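Long-range contacts in ribosome-inactivating protein 3 (Zea mays, PDB 2PQI), which belongs to the ribosome-inactivating protein family of plant toxins, folded as a mixed sheet packed against many helices: residues 4-9 with 56-61; 51-56 with 68-73; 166-171 with 229-234. All coordinates share one frame; numbering follows the deposited sequence.

Contacts 1 and 2 hang on the same strand, 52-58, using its two sides: contact 1 adds 2-8 as a parallel edge strand, and contact 2 holds the antiparallel partner 63-69. They meet where Thr4 N probably bonds to Tyr54 O. Contact 2 is the buried one, with apolar side chains over one face of the sheet and an arginine laid on a tryptophan over the other. Contact 1 is only partly buried, with Ile6 and Lys58 on its exposed side. Contact 3, also partly buried, lies in the helical part and joins two helix ends with a single backbone bridge between them. It touches contact 2 through Leu73 and Leu234, while contact 1 lies about 10 Å from it at the nearest atoms.

Contact 1 (4-9 with 56-61); sequences TEIFPV and ELKTRT
Phe7 and Leu57 sit side by side in two parallel strands and send their side chains to the same, buried face of the sheet. The phenyl group stands with CG anti to its backbone N (chi1 -174°), which leads the far end of the ring away from the partner strand; what meets Leu57 is its near edge, CD1, with Leu57 CD2 lying close to the ring plane at 3.8 Å. The two side chains cross obliquely. Val9 continues this apolar row: its CB is directed toward 56-61, and CG2 comes 4.1 Å from Leu57 CB, while its CB touches the Thr59 methyl.

The other side is more open. Ile6 and Glu56 run alongside each other, pointing the same way, and the CG2 branch of Ile6 lies against the aliphatic stem of Lys58, 3.8 Å from CG. Lys58 then bends at chi3 and takes its amine away from the contact.

Backbone bonds fix this order. Phe7 N gives to Glu56 O at 3.1 Å, and Lys58 N returns a nearly straight bond of 3.0 Å to Phe7 O. Pro8, which has no N-H to offer, is the centre of an inverse gamma turn; beyond it Val9 N reaches Lys58 O at 2.9 Å. At the other end a water takes over, donating to Thr4 O and accepting from Glu56 N.

This pairing puts 2-8 at the margin of the sheet, with 63-69 on the other side of 52-58, where Leu57 bonds to Ile64. Phe19 of helix 16-28 stacks on the Phe7 ring and also touches Leu57, and helix 126-137 covers Val9 through Met129 and Thr130.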
loop_
_atom_site.group_PDB
_atom_site.type_symbol
_atom_site.label_atom_id
_atom_site.label_comp_id
_atom_site.label_asym_id
_atom_site.label_seq_id
_atom_site.Cartn_x
_atom_site.Cartn_y
_atom_site.Cartn_z
ATOM N N THR A 4 3.102 4.568 -13.079
ATOM C CA THR A 4 2.196 3.458 -13.328
ATOM C C THR A 4 1.113 3.954 -14.278
ATOM O O THR A 4 0.929 5.159 -14.426
ATOM C CB THR A 4 1.530 3.032 -12.023
ATOM O OG1 THR A 4 0.855 1.790 -12.204
ATOM C CG2 THR A 4 0.510 4.050 -11.614
ATOM N N GLU A 5 0.394 3.060 -14.943
ATOM C CA GLU A 5 -0.655 3.566 -15.805
ATOM C C GLU A 5 -1.866 3.987 -14.968
ATOM O O GLU A 5 -2.072 3.508 -13.840
ATOM C CB GLU A 5 -1.058 2.567 -16.891
ATOM C CG GLU A 5 -0.808 1.110 -16.616
ATOM C CD GLU A 5 -1.388 0.249 -17.721
ATOM O OE1 GLU A 5 -1.122 0.563 -18.900
ATOM O OE2 GLU A 5 -2.111 -0.724 -17.418
ATOM N N ILE A 6 -2.642 4.913 -15.524
ATOM C CA ILE A 6 -3.814 5.469 -14.865
ATOM C C ILE A 6 -4.846 4.435 -14.479
ATOM O O ILE A 6 -5.052 3.455 -15.200
ATOM C CB ILE A 6 -4.505 6.526 -15.776
ATOM C CG1 ILE A 6 -3.536 7.686 -16.032
ATOM C CG2 ILE A 6 -5.832 6.961 -15.176
ATOM C CD1 ILE A 6 -4.165 9.042 -15.976
ATOM N N PHE A 7 -5.491 4.657 -13.333
ATOM C CA PHE A 7 -6.551 3.766 -12.872
ATOM C C PHE A 7 -7.869 4.536 -12.867
ATOM O O PHE A 7 -8.062 5.434 -12.043
ATOM C CB PHE A 7 -6.289 3.259 -11.454
ATOM C CG PHE A 7 -7.286 2.217 -10.990
ATOM C CD1 PHE A 7 -7.515 2.002 -9.637
ATOM C CD2 PHE A 7 -7.981 1.438 -11.913
ATOM C CE1 PHE A 7 -8.422 1.028 -9.205
ATOM C CE2 PHE A 7 -8.890 0.461 -11.491
ATOM C CZ PHE A 7 -9.108 0.258 -10.127
ATOM N N PRO A 8 -8.777 4.218 -13.810
ATOM C CA PRO A 8 -10.099 4.866 -13.926
ATOM C C PRO A 8 -11.004 4.319 -12.824
ATOM O O PRO A 8 -11.777 3.387 -13.053
ATOM C CB PRO A 8 -10.577 4.436 -15.316
ATOM C CG PRO A 8 -9.291 4.178 -16.070
ATOM C CD PRO A 8 -8.461 3.458 -15.033
ATOM N N VAL A 9 -10.914 4.910 -11.638
ATOM C CA VAL A 9 -11.674 4.429 -10.487
ATOM C C VAL A 9 -13.167 4.151 -10.711
ATOM O O VAL A 9 -13.643 3.045 -10.444
ATOM C CB VAL A 9 -11.506 5.392 -9.286
ATOM C CG1 VAL A 9 -12.001 4.734 -8.012
ATOM C CG2 VAL A 9 -10.050 5.775 -9.138
ATOM N N GLU A 56 -1.441 7.279 -10.460
ATOM C CA GLU A 56 -2.575 8.178 -10.542
ATOM C C GLU A 56 -3.917 7.452 -10.509
ATOM O O GLU A 56 -4.152 6.495 -11.244
ATOM C CB GLU A 56 -2.502 9.044 -11.793
ATOM C CG GLU A 56 -3.594 10.085 -11.817
ATOM C CD GLU A 56 -3.470 11.045 -12.975
ATOM O OE1 GLU A 56 -2.476 11.808 -13.020
ATOM O OE2 GLU A 56 -4.374 11.035 -13.838
ATOM N N LEU A 57 -4.780 7.914 -9.617
ATOM C CA LEU A 57 -6.110 7.366 -9.455
ATOM C C LEU A 57 -7.039 8.496 -9.893
ATOM O O LEU A 57 -7.021 9.596 -9.318
ATOM C CB LEU A 57 -6.353 7.003 -7.987
ATOM C CG LEU A 57 -5.348 6.042 -7.332
ATOM C CD1 LEU A 57 -5.644 5.935 -5.829
ATOM C CD2 LEU A 57 -5.409 4.651 -8.000
ATOM N N LYS A 58 -7.826 8.249 -10.935
ATOM C CA LYS A 58 -8.722 9.297 -11.403
ATOM C C LYS A 58 -10.160 8.851 -11.511
ATOM O O LYS A 58 -10.457 7.786 -12.033
ATOM C CB LYS A 58 -8.245 9.856 -12.743
ATOM C CG LYS A 58 -8.696 9.094 -13.944
ATOM C CD LYS A 58 -8.528 9.956 -15.185
ATOM C CE LYS A 58 -9.297 11.264 -15.052
ATOM N NZ LYS A 58 -9.179 12.078 -16.282
ATOM N N THR A 59 -11.051 9.675 -10.983
ATOM C CA THR A 59 -12.473 9.386 -11.011
ATOM C C THR A 59 -13.047 10.038 -12.254
ATOM O O THR A 59 -12.332 10.257 -13.227
ATOM C CB THR A 59 -13.166 9.957 -9.770
ATOM O OG1 THR A 59 -12.836 11.349 -9.639
ATOM C CG2 THR A 59 -12.727 9.202 -8.528
ATOM N N ARG A 60 -14.334 10.349 -12.236
ATOM C CA ARG A 60 -14.936 10.983 -13.399
ATOM C C ARG A 60 -14.871 12.511 -13.284
ATOM O O ARG A 60 -15.032 13.233 -14.267
ATOM C CB ARG A 60 -16.377 10.489 -13.566
ATOM C CG ARG A 60 -16.485 9.186 -14.358
ATOM C CD ARG A 60 -17.849 8.539 -14.191
ATOM N NE ARG A 60 -18.909 9.537 -14.078
ATOM C CZ ARG A 60 -19.298 10.348 -15.062
ATOM N NH1 ARG A 60 -18.715 10.284 -16.255
ATOM N NH2 ARG A 60 -20.265 11.235 -14.848
ATOM N N THR A 61 -14.575 12.994 -12.086
ATOM C CA THR A 61 -14.510 14.424 -11.837
ATOM C C THR A 61 -13.169 14.967 -11.367
ATOM O O THR A 61 -12.856 16.132 -11.609
ATOM C CB THR A 61 -15.544 14.804 -10.814
ATOM O OG1 THR A 61 -15.616 13.767 -9.828
ATOM C CG2 THR A 61 -16.895 14.982 -11.480
HETATM O O HOH W 1 0.389 7.527 -12.629
#

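Contact 2 (51-56 with 68-73); sequences LWLYTE and IRMDNL
Ile68, Leu53 and Met70 give up the most surface here, and the first two are direct partners across the antiparallel hairpin. They form a hydrogen-bonded pair: Leu53 N reaches Ile68 O at 2.6 Å, and Ile68 N answers to Leu53 O at 2.8 Å. Both side chains rise from the same face of the sheet and meet at their roots, CB to CB 3.8 Å. From there Ile68 carries CG1 beside its own backbone N (chi1 -62°), and an extended chi2 then takes CD1 to within 3.8 Å of Thr55 OG1.

Met70 comes just after the strand, in a short 3-10 turn, yet its N-H still bonds across to Leu51. Met70 N stands 3.2 Å from Leu51 O, well above the carbonyl plane, 41° out of it, as the chain begins to curl. Its CB packs on Leu51 CB at 4.0 Å, and the sulfur lies beside the same Leu51 CB, with Leu53 CD1 a little farther off.

Trp52 and Arg69, a non-hydrogen-bonded pair, occupy the reverse face. Arg69 lays its CB over the six-membered ring of Trp52, 4.2 Å from the centroid and 15° off the normal, a CH-pi contact; Tyr54 OH lies above the opposite face of the indole, toward the rim. The guanidinium then turns away and forms a side-on salt bridge with Asp71, NE and NH2 each taking one oxygen, both in its plane, which ties the turn to the strand end. The backbone of Lys46 adds a bond to Asp71.

All this lies at the open end of hairpin 52-58/63-69. Helix 149-165 covers the Leu53 and Ile68 side with Leu164 and Val160, while strand 74-79 flanks 63-69, its Val76 touching both Trp52 and Arg69.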
loop_
_atom_site.group_PDB
_atom_site.type_symbol
_atom_site.label_atom_id
_atom_site.label_comp_id
_atom_site.label_asym_id
_atom_site.label_seq_id
_atom_site.Cartn_x
_atom_site.Cartn_y
_atom_site.Cartn_z
ATOM N N LEU A 51 14.006 4.960 -5.778
ATOM C CA LEU A 51 13.004 4.426 -6.694
ATOM C C LEU A 51 11.616 4.780 -6.189
ATOM O O LEU A 51 11.302 4.559 -5.014
ATOM C CB LEU A 51 13.153 2.908 -6.835
ATOM C CG LEU A 51 14.457 2.514 -7.530
ATOM C CD1 LEU A 51 14.567 1.010 -7.588
ATOM C CD2 LEU A 51 14.487 3.104 -8.933
ATOM N N TRP A 52 10.799 5.333 -7.088
ATOM C CA TRP A 52 9.448 5.767 -6.766
ATOM C C TRP A 52 8.376 5.280 -7.707
ATOM O O TRP A 52 8.589 5.159 -8.920
ATOM C CB TRP A 52 9.350 7.299 -6.731
ATOM C CG TRP A 52 10.051 7.942 -5.590
ATOM C CD1 TRP A 52 11.363 8.287 -5.533
ATOM C CD2 TRP A 52 9.479 8.313 -4.329
ATOM N NE1 TRP A 52 11.652 8.855 -4.318
ATOM C CE2 TRP A 52 10.512 8.887 -3.558
ATOM C CE3 TRP A 52 8.192 8.216 -3.776
ATOM C CZ2 TRP A 52 10.305 9.366 -2.249
ATOM C CZ3 TRP A 52 7.986 8.689 -2.477
ATOM C CH2 TRP A 52 9.045 9.260 -1.729
ATOM N N LEU A 53 7.204 5.046 -7.131
ATOM C CA LEU A 53 6.038 4.617 -7.879
ATOM C C LEU A 53 5.075 5.808 -7.856
ATOM O O LEU A 53 4.708 6.269 -6.773
ATOM C CB LEU A 53 5.404 3.427 -7.164
ATOM C CG LEU A 53 4.702 2.326 -7.944
ATOM C CD1 LEU A 53 5.595 1.846 -9.077
ATOM C CD2 LEU A 53 4.379 1.172 -7.007
ATOM N N TYR A 54 4.704 6.346 -9.015
ATOM C CA TYR A 54 3.735 7.449 -9.030
ATOM C C TYR A 54 2.482 6.918 -9.669
ATOM O O TYR A 54 2.411 6.809 -10.896
ATOM C CB TYR A 54 4.230 8.660 -9.815
ATOM C CG TYR A 54 5.315 9.392 -9.090
ATOM C CD1 TYR A 54 6.658 9.159 -9.399
ATOM C CD2 TYR A 54 5.016 10.248 -8.031
ATOM C CE1 TYR A 54 7.678 9.750 -8.669
ATOM C CE2 TYR A 54 6.035 10.852 -7.287
ATOM C CZ TYR A 54 7.363 10.593 -7.614
ATOM O OH TYR A 54 8.382 11.144 -6.881
ATOM N N THR A 55 1.502 6.576 -8.830
ATOM C CA THR A 55 0.250 6.006 -9.311
ATOM C C THR A 55 -0.924 6.955 -9.279
ATOM O O THR A 55 -1.363 7.378 -8.205
ATOM C CB THR A 55 -0.137 4.780 -8.501
ATOM O OG1 THR A 55 -0.396 5.175 -7.151
ATOM C CG2 THR A 55 0.988 3.771 -8.504
ATOM N N GLU A 56 -1.441 7.279 -10.460
ATOM C CA GLU A 56 -2.575 8.178 -10.542
ATOM C C GLU A 56 -3.917 7.452 -10.509
ATOM O O GLU A 56 -4.152 6.495 -11.244
ATOM C CB GLU A 56 -2.502 9.044 -11.793
ATOM C CG GLU A 56 -3.594 10.085 -11.817
ATOM C CD GLU A 56 -3.470 11.045 -12.975
ATOM O OE1 GLU A 56 -2.476 11.808 -13.020
ATOM O OE2 GLU A 56 -4.374 11.035 -13.838
ATOM N N ILE A 68 4.521 6.645 -4.015
ATOM C CA ILE A 68 4.854 5.444 -3.260
ATOM C C ILE A 68 6.338 5.131 -3.427
ATOM O O ILE A 68 6.860 5.102 -4.548
ATOM C CB ILE A 68 3.984 4.244 -3.762
ATOM C CG1 ILE A 68 2.501 4.546 -3.514
ATOM C CG2 ILE A 68 4.365 2.942 -3.068
ATOM C CD1 ILE A 68 1.557 3.646 -4.283
ATOM N N ARG A 69 7.030 4.943 -2.309
ATOM C CA ARG A 69 8.442 4.582 -2.365
ATOM C C ARG A 69 8.550 3.060 -2.541
ATOM O O ARG A 69 8.086 2.270 -1.710
ATOM C CB ARG A 69 9.173 5.034 -1.096
ATOM C CG ARG A 69 8.505 4.661 0.195
ATOM C CD ARG A 69 9.296 5.233 1.342
ATOM N NE ARG A 69 10.662 4.704 1.410
ATOM C CZ ARG A 69 11.597 5.147 2.254
ATOM N NH1 ARG A 69 11.319 6.128 3.105
ATOM N NH2 ARG A 69 12.813 4.613 2.250
ATOM N N MET A 70 9.173 2.655 -3.642
ATOM C CA MET A 70 9.174 1.255 -4.051
ATOM C C MET A 70 9.798 0.368 -2.978
ATOM O O MET A 70 9.322 -0.737 -2.718
ATOM C CB MET A 70 9.922 1.084 -5.374
ATOM C CG MET A 70 9.032 0.694 -6.543
ATOM S SD MET A 70 9.775 1.076 -8.141
ATOM C CE MET A 70 10.455 -0.519 -8.588
ATOM N N ASP A 71 10.863 0.862 -2.355
ATOM C CA ASP A 71 11.786 0.006 -1.619
ATOM C C ASP A 71 11.136 -0.562 -0.362
ATOM O O ASP A 71 11.646 -1.507 0.239
ATOM C CB ASP A 71 13.055 0.779 -1.251
ATOM C CG ASP A 71 12.790 1.897 -0.262
ATOM O OD1 ASP A 71 11.615 2.295 -0.113
ATOM O OD2 ASP A 71 13.756 2.379 0.366
ATOM N N ASN A 72 9.994 0.007 0.020
ATOM C CA ASN A 72 9.120 -0.602 1.025
ATOM C C ASN A 72 7.630 -0.345 0.775
ATOM O O ASN A 72 6.828 -0.308 1.709
ATOM C CB ASN A 72 9.506 -0.129 2.428
ATOM C CG ASN A 72 9.778 1.361 2.487
ATOM O OD1 ASN A 72 8.980 2.169 2.010
ATOM N ND2 ASN A 72 10.909 1.733 3.074
ATOM N N LEU A 73 7.289 -0.130 -0.492
ATOM C CA LEU A 73 5.903 -0.140 -0.943
ATOM C C LEU A 73 5.003 0.742 -0.085
ATOM O O LEU A 73 3.912 0.327 0.307
ATOM C CB LEU A 73 5.360 -1.570 -0.977
ATOM C CG LEU A 73 5.573 -2.345 -2.278
ATOM C CD1 LEU A 73 4.646 -3.550 -2.345
ATOM C CD2 LEU A 73 5.368 -1.440 -3.484
#

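Contact 3 (166-171 with 229-234)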
loop_
_atom_site.group_PDB
_atom_site.type_symbol
_atom_site.label_atom_id
_atom_site.label_comp_id
_atom_site.label_asym_id
_atom_site.label_seq_id
_atom_site.Cartn_x
_atom_site.Cartn_y
_atom_site.Cartn_z
ATOM N N PHE A 166 0.471 -7.993 -0.918
ATOM C CA PHE A 166 -0.095 -9.296 -0.579
ATOM C C PHE A 166 -1.073 -9.858 -1.590
ATOM O O PHE A 166 -1.952 -9.148 -2.083
ATOM C CB PHE A 166 -0.846 -9.248 0.766
ATOM C CG PHE A 166 -0.012 -8.825 1.958
ATOM C CD1 PHE A 166 0.171 -7.473 2.263
ATOM C CD2 PHE A 166 0.533 -9.783 2.810
ATOM C CE1 PHE A 166 0.885 -7.082 3.411
ATOM C CE2 PHE A 166 1.249 -9.412 3.955
ATOM C CZ PHE A 166 1.426 -8.055 4.257
ATOM N N ASN A 167 -0.917 -11.138 -1.912
ATOM C CA ASN A 167 -1.879 -11.830 -2.766
ATOM C C ASN A 167 -3.189 -12.091 -2.032
ATOM O O ASN A 167 -4.242 -12.246 -2.652
ATOM C CB ASN A 167 -1.290 -13.145 -3.278
ATOM C CG ASN A 167 -0.055 -12.939 -4.132
ATOM O OD1 ASN A 167 -0.129 -12.375 -5.224
ATOM N ND2 ASN A 167 1.090 -13.395 -3.637
ATOM N N THR A 168 -3.110 -12.138 -0.708
ATOM C CA THR A 168 -4.294 -12.183 0.143
ATOM C C THR A 168 -5.176 -10.940 0.015
ATOM O O THR A 168 -6.381 -11.050 -0.179
ATOM C CB THR A 168 -3.901 -12.379 1.640
ATOM O OG1 THR A 168 -5.082 -12.430 2.446
ATOM C CG2 THR A 168 -3.043 -11.245 2.125
ATOM N N VAL A 169 -4.575 -9.762 0.132
ATOM C CA VAL A 169 -5.308 -8.507 0.028
ATOM C C VAL A 169 -5.847 -8.253 -1.376
ATOM O O VAL A 169 -7.014 -7.893 -1.549
ATOM C CB VAL A 169 -4.414 -7.298 0.387
ATOM C CG1 VAL A 169 -5.164 -6.005 0.136
ATOM C CG2 VAL A 169 -3.975 -7.371 1.807
ATOM N N SER A 170 -4.986 -8.426 -2.378
ATOM C CA SER A 170 -5.374 -8.185 -3.762
ATOM C C SER A 170 -6.565 -9.047 -4.208
ATOM O O SER A 170 -7.431 -8.563 -4.936
ATOM C CB SER A 170 -4.180 -8.412 -4.693
ATOM O OG SER A 170 -4.011 -9.787 -4.973
ATOM N N ARG A 171 -6.620 -10.311 -3.782
ATOM C CA ARG A 171 -7.736 -11.181 -4.164
ATOM C C ARG A 171 -9.003 -10.830 -3.383
ATOM O O ARG A 171 -10.104 -10.826 -3.932
ATOM C CB ARG A 171 -7.388 -12.660 -3.943
ATOM C CG ARG A 171 -6.053 -13.091 -4.531
ATOM C CD ARG A 171 -5.799 -12.449 -5.895
ATOM N NE ARG A 171 -4.368 -12.370 -6.189
ATOM C CZ ARG A 171 -3.831 -11.601 -7.131
ATOM N NH1 ARG A 171 -4.602 -10.832 -7.891
ATOM N NH2 ARG A 171 -2.517 -11.597 -7.297
ATOM N N ALA A 229 4.614 -17.902 0.763
ATOM C CA ALA A 229 4.786 -17.588 -0.645
ATOM C C ALA A 229 3.473 -17.263 -1.341
ATOM O O ALA A 229 3.458 -16.492 -2.303
ATOM C CB ALA A 229 5.494 -18.729 -1.358
ATOM N N ARG A 230 2.365 -17.829 -0.869
ATOM C CA ARG A 230 1.090 -17.525 -1.514
ATOM C C ARG A 230 0.413 -16.287 -0.922
ATOM O O ARG A 230 -0.442 -15.688 -1.572
ATOM C CB ARG A 230 0.125 -18.707 -1.433
ATOM C CG ARG A 230 -0.441 -18.914 -0.064
ATOM C CD ARG A 230 -1.879 -19.378 -0.120
ATOM N NE ARG A 230 -2.493 -19.218 1.191
ATOM C CZ ARG A 230 -3.745 -18.825 1.390
ATOM N NH1 ARG A 230 -4.534 -18.552 0.358
ATOM N NH2 ARG A 230 -4.196 -18.678 2.628
ATOM N N ILE A 231 0.780 -15.903 0.301
ATOM C CA ILE A 231 0.181 -14.713 0.911
ATOM C C ILE A 231 0.866 -13.434 0.425
ATOM O O ILE A 231 0.215 -12.558 -0.143
ATOM C CB ILE A 231 0.235 -14.765 2.468
ATOM C CG1 ILE A 231 -0.586 -15.962 2.964
ATOM C CG2 ILE A 231 -0.313 -13.436 3.076
ATOM C CD1 ILE A 231 -0.363 -16.325 4.430
ATOM N N VAL A 232 2.177 -13.333 0.627
ATOM C CA VAL A 232 2.904 -12.138 0.203
ATOM C C VAL A 232 3.394 -12.236 -1.236
ATOM O O VAL A 232 4.076 -13.201 -1.616
ATOM C CB VAL A 232 4.113 -11.844 1.125
ATOM C CG1 VAL A 232 3.642 -11.356 2.477
ATOM C CG2 VAL A 232 4.928 -13.087 1.313
ATOM N N ALA A 233 3.032 -11.241 -2.041
ATOM C CA ALA A 233 3.446 -11.207 -3.440
ATOM C C ALA A 233 4.869 -10.659 -3.591
ATOM O O ALA A 233 5.666 -11.195 -4.346
ATOM C CB ALA A 233 2.460 -10.345 -4.264
ATOM N N LEU A 234 5.175 -9.583 -2.872
ATOM C CA LEU A 234 6.483 -8.954 -2.952
ATOM C C LEU A 234 7.114 -8.801 -1.576
ATOM O O LEU A 234 6.486 -8.284 -0.634
ATOM C CB LEU A 234 6.346 -7.592 -3.622
ATOM C CG LEU A 234 5.821 -7.663 -5.059
ATOM C CD1 LEU A 234 5.306 -6.285 -5.497
ATOM C CD2 LEU A 234 6.926 -8.189 -5.970
#
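The Phe166 ring meets the end of helix 225-231 through CD2 and CE2. Ile231 CG2 sits at the ring's edge, near its plane, 3.8 Å from CD2, while Val232 CG1 comes in obliquely, 3.4 Å from CE2. Trp196 makes an edge-to-face pair with the same phenyl. Asn167 CB is directed at 229-234, and its flat amide lies against Ala233, ND2 3.4 Å from Ala233 CB, with a weak bond to Arg230 O. OD1 takes a weak bond from Arg24 NH1 and, less surely, one from Arg171 NH2: Arg171 CG is modelled too close to Asn167 O, which leaves that arginine's placement doubtful.

Next to these, Thr168 runs alongside Ile231, methyl against methyl, CG2 to CG2 at 3.6 Å.

The polar centre is Ile231 O. Asn167 N lies nearly in line with the C=O, but its N-H is bent away (135°), and the modelled 2.5 Å is doubtful, probably too short. Thr168 N adds a weak bond of 3.4 Å. These first N-H groups of helix 167-175, with Phe166 as N-cap, lack acceptors within their own helix, and both are directed at this carbonyl. The partly positive start of helix 167-175 thus faces the partly negative end of helix 225-231, which probably helps stabilise the junction, with an apolar flank beside it.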